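Local coordinates for 4-amino-4-deoxy-L-arabinose transferase or related glycosyltransferases of PMT family (Cupriavidus metallidurans, PDB 5EZM) that transfers 4-amino-4-deoxy-L-arabinose from a lipid carrier to lipid A as a membrane-embedded glycosyltransferase of the GT-C fold, at the [(Z)-octadec-9-enyl] (2R)-2,3-bis(oxidanyl)propanoate site. Coordinates in Å, arbitrary orientation; residue numbers count along the deposited sequence, not the author numbering.

Site 1: the [(Z)-octadec-9-enyl] (2R)-2,3-bis(oxidanyl)propanoate site. Residues 289, 293, 300-301, 303-307, 332, 335, 359, 374-375, 378-379. With MPG ([(Z)-octadec-9-enyl] (2R)-2,3-bis(oxidanyl)propanoate), chain B; MPG ([(Z)-octadec-9-enyl] (2R)-2,3-bis(oxidanyl)propanoate), chain C; MPG ([(Z)-octadec-9-enyl] (2R)-2,3-bis(oxidanyl)propanoate), chain D; MPG ([(Z)-octadec-9-enyl] (2R)-2,3-bis(oxidanyl)propanoate), chain E.
The backbone runs through a short 3-10 helix, 297-302, straight into helix 303-310, with Gly301 and Phe303 (phi -54°, psi -42°) both in the right-handed helical region. Four MPG molecules, modelled as stretches of alkyl chain, lie around this junction. MPG is a monoolein-type lipid and probably comes from the crystallisation medium. Phe303 is the divider. Its chi1 of -106° sets the ring between MPG (chain B) and MPG (chain C): C6 of chain C rides over one face, toward the rim, 3.9 Å from the ring centroid, in a CH-pi contact, while Phe303 CE1 touches C4 of the same chain at 3.6 Å. Phe303 CD1 meets C3 of chain B at 3.8 Å, and CB alone reaches MPG (chain E), at C2. An alanine here would remove the ring and would probably lose the CH-pi contact and packing against one side of chain C, as well as the CD1 contact to chain B. Beyond it, Phe335, its CG anti to the backbone N, brings its ring to the end of chain C, CG to C1 3.8 Å. Pro304 lays the CD edge of its ring along chain E, 3.7 Å from C4, where Ala300 O also touches. Across from the junction, Gln375, bent at chi2, turns its amide against MPG (chain D), with NE2 3.5 Å from C7; the same NE2 makes a weak hydrogen bond to Gly301 O, 3.1 Å. With only alkyl carbons modelled, no polar bond to lipid can be seen; the mostly van der Waals contacts are probably unspecific. Along the transmembrane bundle, helices 288-295, 303-310, 323-339 and 352-365 largely bury chains B and C, while D, beside helix 369-389, and especially E are less covered.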
loop_
_atom_site.group_PDB
_atom_site.type_symbol
_atom_site.label_atom_id
_atom_site.label_comp_id
_atom_site.label_asym_id
_atom_site.label_seq_id
_atom_site.Cartn_x
_atom_site.Cartn_y
_atom_site.Cartn_z
ATOM N N LEU A 289 6.822 11.127 11.900
ATOM C CA LEU A 289 6.943 10.746 13.308
ATOM C C LEU A 289 5.634 10.181 13.853
ATOM O O LEU A 289 5.633 9.047 14.369
ATOM C CB LEU A 289 7.467 11.929 14.126
ATOM C CG LEU A 289 7.835 11.656 15.581
ATOM C CD1 LEU A 289 8.748 10.444 15.682
ATOM C CD2 LEU A 289 8.492 12.883 16.197
ATOM N N ILE A 293 4.963 6.171 14.719
ATOM C CA ILE A 293 4.492 5.823 16.058
ATOM C C ILE A 293 3.117 5.163 15.987
ATOM O O ILE A 293 2.872 4.127 16.615
ATOM C CB ILE A 293 4.483 7.065 16.969
ATOM C CG1 ILE A 293 5.906 7.585 17.168
ATOM C CG2 ILE A 293 3.854 6.738 18.315
ATOM C CD1 ILE A 293 5.986 8.807 18.045
ATOM N N ALA A 300 4.780 0.515 20.690
ATOM C CA ALA A 300 5.391 1.802 21.010
ATOM C C ALA A 300 6.064 1.774 22.378
ATOM O O ALA A 300 7.146 2.349 22.558
ATOM C CB ALA A 300 4.342 2.912 20.950
ATOM N N GLY A 301 5.456 1.079 23.342
ATOM C CA GLY A 301 6.018 0.982 24.677
ATOM C C GLY A 301 7.394 0.349 24.734
ATOM O O GLY A 301 8.125 0.573 25.704
ATOM N N PHE A 303 9.619 0.799 22.154
ATOM C CA PHE A 303 10.507 1.521 21.246
ATOM C C PHE A 303 11.898 1.763 21.826
ATOM O O PHE A 303 12.880 1.594 21.082
ATOM C CB PHE A 303 9.858 2.843 20.807
ATOM C CG PHE A 303 9.342 2.820 19.394
ATOM C CD1 PHE A 303 10.184 2.488 18.341
ATOM C CD2 PHE A 303 8.021 3.135 19.114
ATOM C CE1 PHE A 303 9.717 2.461 17.039
ATOM C CE2 PHE A 303 7.547 3.111 17.811
ATOM C CZ PHE A 303 8.397 2.775 16.773
ATOM N N PRO A 304 12.070 2.141 23.102
ATOM C CA PRO A 304 13.436 2.165 23.653
ATOM C C PRO A 304 14.125 0.815 23.586
ATOM O O PRO A 304 15.295 0.738 23.192
ATOM C CB PRO A 304 13.217 2.627 25.100
ATOM C CG PRO A 304 11.957 3.408 25.052
ATOM C CD PRO A 304 11.095 2.706 24.054
ATOM N N LYS A 305 13.420 -0.261 23.946
ATOM C CA LYS A 305 13.999 -1.597 23.914
ATOM C C LYS A 305 14.334 -2.061 22.503
ATOM O O LYS A 305 15.014 -3.081 22.351
ATOM C CB LYS A 305 13.050 -2.587 24.594
ATOM C CG LYS A 305 13.101 -2.504 26.111
ATOM C CD LYS A 305 11.868 -3.096 26.774
ATOM C CE LYS A 305 11.973 -2.984 28.295
ATOM N NZ LYS A 305 10.702 -3.349 28.987
ATOM N N LEU A 306 13.874 -1.344 21.473
ATOM C CA LEU A 306 14.364 -1.597 20.121
ATOM C C LEU A 306 15.765 -1.031 19.934
ATOM O O LEU A 306 16.638 -1.695 19.363
ATOM C CB LEU A 306 13.406 -1.002 19.091
ATOM C CG LEU A 306 11.978 -1.543 19.093
ATOM C CD1 LEU A 306 11.255 -1.111 17.830
ATOM C CD2 LEU A 306 11.986 -3.052 19.222
ATOM N N TRP A 307 15.998 0.193 20.414
ATOM C CA TRP A 307 17.333 0.778 20.362
ATOM C C TRP A 307 18.344 -0.108 21.081
ATOM O O TRP A 307 19.373 -0.494 20.512
ATOM C CB TRP A 307 17.302 2.183 20.968
ATOM C CG TRP A 307 18.641 2.853 21.039
ATOM C CD1 TRP A 307 19.478 2.898 22.116
ATOM C CD2 TRP A 307 19.293 3.582 19.992
ATOM N NE1 TRP A 307 20.613 3.607 21.803
ATOM C CE2 TRP A 307 20.524 4.038 20.506
ATOM C CE3 TRP A 307 18.959 3.891 18.670
ATOM C CZ2 TRP A 307 21.420 4.785 19.745
ATOM C CZ3 TRP A 307 19.850 4.636 17.917
ATOM C CH2 TRP A 307 21.067 5.074 18.456
ATOM N N ILE A 332 16.222 3.559 10.624
ATOM C CA ILE A 332 16.575 4.947 10.913
ATOM C C ILE A 332 16.981 5.674 9.636
ATOM O O ILE A 332 16.527 6.793 9.368
ATOM C CB ILE A 332 17.687 5.012 11.974
ATOM C CG1 ILE A 332 17.204 4.415 13.297
ATOM C CG2 ILE A 332 18.142 6.450 12.178
ATOM C CD1 ILE A 332 18.311 4.210 14.317
ATOM N N PHE A 335 14.030 6.239 7.397
ATOM C CA PHE A 335 13.165 7.226 8.034
ATOM C C PHE A 335 13.683 8.641 7.813
ATOM O O PHE A 335 12.929 9.530 7.404
ATOM C CB PHE A 335 13.039 6.930 9.528
ATOM C CG PHE A 335 12.160 7.901 10.268
ATOM C CD1 PHE A 335 10.794 7.689 10.356
ATOM C CD2 PHE A 335 12.699 9.020 10.881
ATOM C CE1 PHE A 335 9.982 8.581 11.037
ATOM C CE2 PHE A 335 11.893 9.914 11.560
ATOM C CZ PHE A 335 10.534 9.697 11.639
ATOM N N LEU A 359 13.607 -6.136 15.081
ATOM C CA LEU A 359 13.992 -5.571 16.368
ATOM C C LEU A 359 12.978 -5.942 17.441
ATOM O O LEU A 359 13.346 -6.431 18.517
ATOM C CB LEU A 359 14.143 -4.054 16.258
ATOM C CG LEU A 359 15.310 -3.577 15.391
ATOM C CD1 LEU A 359 15.486 -2.065 15.489
ATOM C CD2 LEU A 359 16.590 -4.297 15.786
ATOM N N LYS A 374 3.715 -4.751 32.157
ATOM C CA LYS A 374 3.778 -3.301 31.990
ATOM C C LYS A 374 3.246 -2.887 30.624
ATOM O O LYS A 374 2.405 -1.983 30.512
ATOM C CB LYS A 374 5.217 -2.809 32.162
ATOM C CG LYS A 374 5.861 -3.105 33.507
ATOM C CD LYS A 374 7.325 -2.686 33.494
ATOM C CE LYS A 374 7.922 -2.666 34.890
ATOM N NZ LYS A 374 7.760 -3.966 35.590
ATOM N N GLN A 375 3.727 -3.551 29.567
ATOM C CA GLN A 375 3.259 -3.218 28.225
ATOM C C GLN A 375 1.746 -3.378 28.106
ATOM O O GLN A 375 1.069 -2.518 27.531
ATOM C CB GLN A 375 3.974 -4.082 27.186
ATOM C CG GLN A 375 5.454 -3.783 27.058
ATOM C CD GLN A 375 5.720 -2.343 26.667
ATOM O OE1 GLN A 375 4.933 -1.729 25.947
ATOM N NE2 GLN A 375 6.831 -1.795 27.145
ATOM N N GLY A 378 0.014 -0.372 29.764
ATOM C CA GLY A 378 0.063 0.817 28.928
ATOM C C GLY A 378 -0.878 0.732 27.739
ATOM O O GLY A 378 -1.643 1.665 27.464
ATOM N N MET A 379 -0.843 -0.396 27.024
ATOM C CA MET A 379 -1.675 -0.528 25.834
ATOM C C MET A 379 -3.154 -0.598 26.185
ATOM O O MET A 379 -3.996 -0.138 25.405
ATOM C CB MET A 379 -1.264 -1.755 25.023
ATOM C CG MET A 379 -1.859 -1.762 23.627
ATOM S SD MET A 379 -1.504 -0.222 22.756
ATOM C CE MET A 379 -2.569 -0.381 21.325
HETATM C C2 MPG B . 13.557 5.373 18.945
HETATM C C3 MPG B . 13.722 3.887 18.642
HETATM C C4 MPG B . 14.379 3.627 17.293
HETATM C C5 MPG B . 14.610 2.128 17.025
HETATM C C6 MPG B . 15.302 1.879 15.676
HETATM C C1 MPG B . 13.260 5.643 20.425
HETATM C C2 MPG C . 12.095 5.183 14.365
HETATM C C3 MPG C . 11.711 6.330 15.292
HETATM C C4 MPG C . 10.849 5.863 16.455
HETATM C C5 MPG C . 10.265 7.025 17.276
HETATM C C6 MPG C . 9.624 6.541 18.588
HETATM C C1 MPG C . 12.952 5.646 13.183
HETATM C C2 MPG D . 2.954 3.048 26.880
HETATM C C3 MPG D . 3.440 1.856 27.695
HETATM C C4 MPG D . 4.754 2.141 28.403
HETATM C C5 MPG D . 5.338 0.884 29.064
HETATM C C6 MPG D . 6.766 1.117 29.578
HETATM C C7 MPG D . 7.378 -0.152 30.196
HETATM C C8 MPG D . 8.856 0.049 30.610
HETATM C C1 MPG D . 1.794 2.674 25.954
HETATM C C2 MPG E . 8.004 6.112 22.309
HETATM C C3 MPG E . 7.584 6.072 23.774
HETATM C C4 MPG E . 8.085 4.821 24.480
HETATM C C5 MPG E . 7.767 4.804 25.985
HETATM C C6 MPG E . 8.581 3.742 26.741
HETATM C C7 MPG E . 8.532 3.947 28.267
HETATM C C8 MPG E . 9.681 3.216 29.005
HETATM C C1 MPG E . 7.615 7.419 21.613
#

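Site 2: the [(Z)-octadec-9-enyl] (2R)-2,3-bis(oxidanyl)propanoate site. Residues 73, 75-76, 94, 246, 249-250, 253. With MPG ([(Z)-octadec-9-enyl] (2R)-2,3-bis(oxidanyl)propanoate), chain F; MPG ([(Z)-octadec-9-enyl] (2R)-2,3-bis(oxidanyl)propanoate), chain G.
Trp75 O is the best-held polar atom: one hydrogen bond grips it, from the indole NE1 of Trp94 at 2.9 Å, with 161° at the hydrogen. The N-H points at a carbonyl lone pair, and the oxygen lies at the edge of the Trp94 indole, 7° out of its plane, which should fix the rotation of that ring. The next carbonyl along, Val76 O, takes a more bent bond from Trp250 NE1, also 2.9 Å, with the acceptor tilted 23° from the indole plane. Two tryptophans thus pin consecutive peptides of the loop to two helices. The pinned Trp94 turns the CZ2-CH2 side of its benzo ring to MPG (chain F), CZ2 lying 3.9 Å from C4 and CH2 meeting C6. Val76 sends CG2, beside the backbone N, to C3 of that chain at 3.6 Å, and Leu253 CD1 closes in on C4 at 4.0 Å. Trp75 serves both lipids: its CB touches C1 of chain F at 3.6 Å, while C6 of MPG (chain G) sits over the centre of one indole face, 3.5 Å from CD2, in a CH-pi contact. With only alkyl carbons built and headgroups not placed, no polar bond to lipid is seen; these monoolein-type tails probably derive from crystallisation. Protein hides more than half of chain F but little of chain G, consistent with a loosely held surface lipid. The site lies where the loop after helix 58-72 meets helices 91-103 and 236-257.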
loop_
_atom_site.group_PDB
_atom_site.type_symbol
_atom_site.label_atom_id
_atom_site.label_comp_id
_atom_site.label_asym_id
_atom_site.label_seq_id
_atom_site.Cartn_x
_atom_site.Cartn_y
_atom_site.Cartn_z
ATOM N N GLY A 73 -3.351 -6.752 -22.999
ATOM C CA GLY A 73 -2.208 -7.622 -23.168
ATOM C C GLY A 73 -0.878 -6.911 -23.276
ATOM O O GLY A 73 0.164 -7.579 -23.291
ATOM N N TRP A 75 1.899 -5.501 -21.674
ATOM C CA TRP A 75 2.544 -5.459 -20.369
ATOM C C TRP A 75 3.737 -4.513 -20.328
ATOM O O TRP A 75 4.461 -4.495 -19.328
ATOM C CB TRP A 75 2.996 -6.861 -19.953
ATOM C CG TRP A 75 1.883 -7.795 -19.580
ATOM C CD1 TRP A 75 0.616 -7.816 -20.090
ATOM C CD2 TRP A 75 1.939 -8.841 -18.601
ATOM N NE1 TRP A 75 -0.117 -8.815 -19.493
ATOM C CE2 TRP A 75 0.672 -9.459 -18.577
ATOM C CE3 TRP A 75 2.938 -9.318 -17.746
ATOM C CZ2 TRP A 75 0.381 -10.527 -17.733
ATOM C CZ3 TRP A 75 2.646 -10.378 -16.909
ATOM C CH2 TRP A 75 1.379 -10.971 -16.908
ATOM N N VAL A 76 3.962 -3.735 -21.383
ATOM C CA VAL A 76 5.105 -2.835 -21.476
ATOM C C VAL A 76 4.679 -1.376 -21.345
ATOM O O VAL A 76 5.194 -0.643 -20.499
ATOM C CB VAL A 76 5.881 -3.065 -22.792
ATOM C CG1 VAL A 76 7.061 -2.109 -22.887
ATOM C CG2 VAL A 76 6.338 -4.512 -22.888
ATOM N N TRP A 94 1.912 -6.083 -13.090
ATOM C CA TRP A 94 2.109 -7.452 -13.559
ATOM C C TRP A 94 1.473 -8.451 -12.601
ATOM O O TRP A 94 0.719 -9.344 -13.018
ATOM C CB TRP A 94 3.600 -7.741 -13.721
ATOM C CG TRP A 94 4.242 -7.015 -14.850
ATOM C CD1 TRP A 94 3.612 -6.341 -15.859
ATOM C CD2 TRP A 94 5.647 -6.884 -15.094
ATOM N NE1 TRP A 94 4.541 -5.801 -16.719
ATOM C CE2 TRP A 94 5.797 -6.119 -16.271
ATOM C CE3 TRP A 94 6.793 -7.341 -14.433
ATOM C CZ2 TRP A 94 7.047 -5.799 -16.799
ATOM C CZ3 TRP A 94 8.037 -7.021 -14.962
ATOM C CH2 TRP A 94 8.151 -6.257 -16.132
ATOM N N ILE A 246 17.338 -8.480 -14.644
ATOM C CA ILE A 246 15.948 -8.420 -14.203
ATOM C C ILE A 246 15.295 -7.102 -14.612
ATOM O O ILE A 246 14.170 -7.086 -15.125
ATOM C CB ILE A 246 15.861 -8.655 -12.685
ATOM C CG1 ILE A 246 16.252 -10.095 -12.363
ATOM C CG2 ILE A 246 14.459 -8.362 -12.176
ATOM C CD1 ILE A 246 16.219 -10.418 -10.898
ATOM N N PRO A 249 15.323 -5.245 -19.281
ATOM C CA PRO A 249 14.442 -5.526 -20.436
ATOM C C PRO A 249 13.198 -4.649 -20.539
ATOM O O PRO A 249 12.904 -4.137 -21.628
ATOM C CB PRO A 249 14.087 -7.003 -20.234
ATOM C CG PRO A 249 15.268 -7.564 -19.565
ATOM C CD PRO A 249 15.725 -6.496 -18.610
ATOM N N TRP A 250 12.462 -4.445 -19.445
ATOM C CA TRP A 250 11.270 -3.609 -19.545
ATOM C C TRP A 250 11.632 -2.160 -19.839
ATOM O O TRP A 250 10.946 -1.493 -20.620
ATOM C CB TRP A 250 10.429 -3.690 -18.273
ATOM C CG TRP A 250 9.267 -2.731 -18.309
ATOM C CD1 TRP A 250 8.072 -2.911 -18.948
ATOM C CD2 TRP A 250 9.200 -1.438 -17.696
ATOM N NE1 TRP A 250 7.264 -1.814 -18.762
ATOM C CE2 TRP A 250 7.934 -0.895 -17.997
ATOM C CE3 TRP A 250 10.086 -0.689 -16.916
ATOM C CZ2 TRP A 250 7.532 0.358 -17.546
ATOM C CZ3 TRP A 250 9.685 0.556 -16.469
ATOM C CH2 TRP A 250 8.420 1.067 -16.786
ATOM N N LEU A 253 12.463 -1.902 -23.461
ATOM C CA LEU A 253 11.285 -2.056 -24.308
ATOM C C LEU A 253 10.429 -0.795 -24.297
ATOM O O LEU A 253 10.058 -0.272 -25.356
ATOM C CB LEU A 253 10.473 -3.270 -23.858
ATOM C CG LEU A 253 11.095 -4.628 -24.194
ATOM C CD1 LEU A 253 10.316 -5.752 -23.533
ATOM C CD2 LEU A 253 11.155 -4.827 -25.696
HETATM C C2 MPG F . 7.153 -8.421 -21.271
HETATM C C3 MPG F . 7.490 -7.092 -20.607
HETATM C C4 MPG F . 8.891 -7.036 -20.009
HETATM C C5 MPG F . 9.415 -8.398 -19.517
HETATM C C6 MPG F . 10.565 -8.244 -18.508
HETATM C C7 MPG F . 10.820 -9.528 -17.692
HETATM C C8 MPG F . 11.290 -9.224 -16.248
HETATM C C9 MPG F . 11.377 -10.493 -15.362
HETATM C C10 MPG F . 10.820 -10.252 -13.929
HETATM C C11 MPG F . 11.452 -11.187 -12.874
HETATM C C12 MPG F . 10.501 -11.476 -11.663
HETATM C C1 MPG F . 5.697 -8.480 -21.740
HETATM C C2 MPG G . -0.863 -12.021 -24.234
HETATM C C3 MPG G . -0.242 -12.280 -22.868
HETATM C C4 MPG G . 0.938 -11.362 -22.589
HETATM C C5 MPG G . 1.910 -11.960 -21.557
HETATM C C6 MPG G . 3.007 -10.968 -21.140
HETATM C C1 MPG G . -1.780 -13.163 -24.683
#

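Site 1 and site 2 lie on the same chain, the centres of their C-alpha atoms about 41 Å apart. They share no residue and no helix: site 1 draws on helices from 288 to 389, site 2 on the loop holding Trp75 and Val76 and on helices 91-103 and 236-257. Both hold MPG tails through mainly apolar contacts, with no hydrogen bond seen. They are likely to be separate lipid-contacting regions, and the structure alone does not show a link to substrate binding. The assembly contains one copy of the enzyme, so neither site bridges subunits. In both, an aromatic face, of Phe303 or Trp75, takes the end of a modelled alkyl chain.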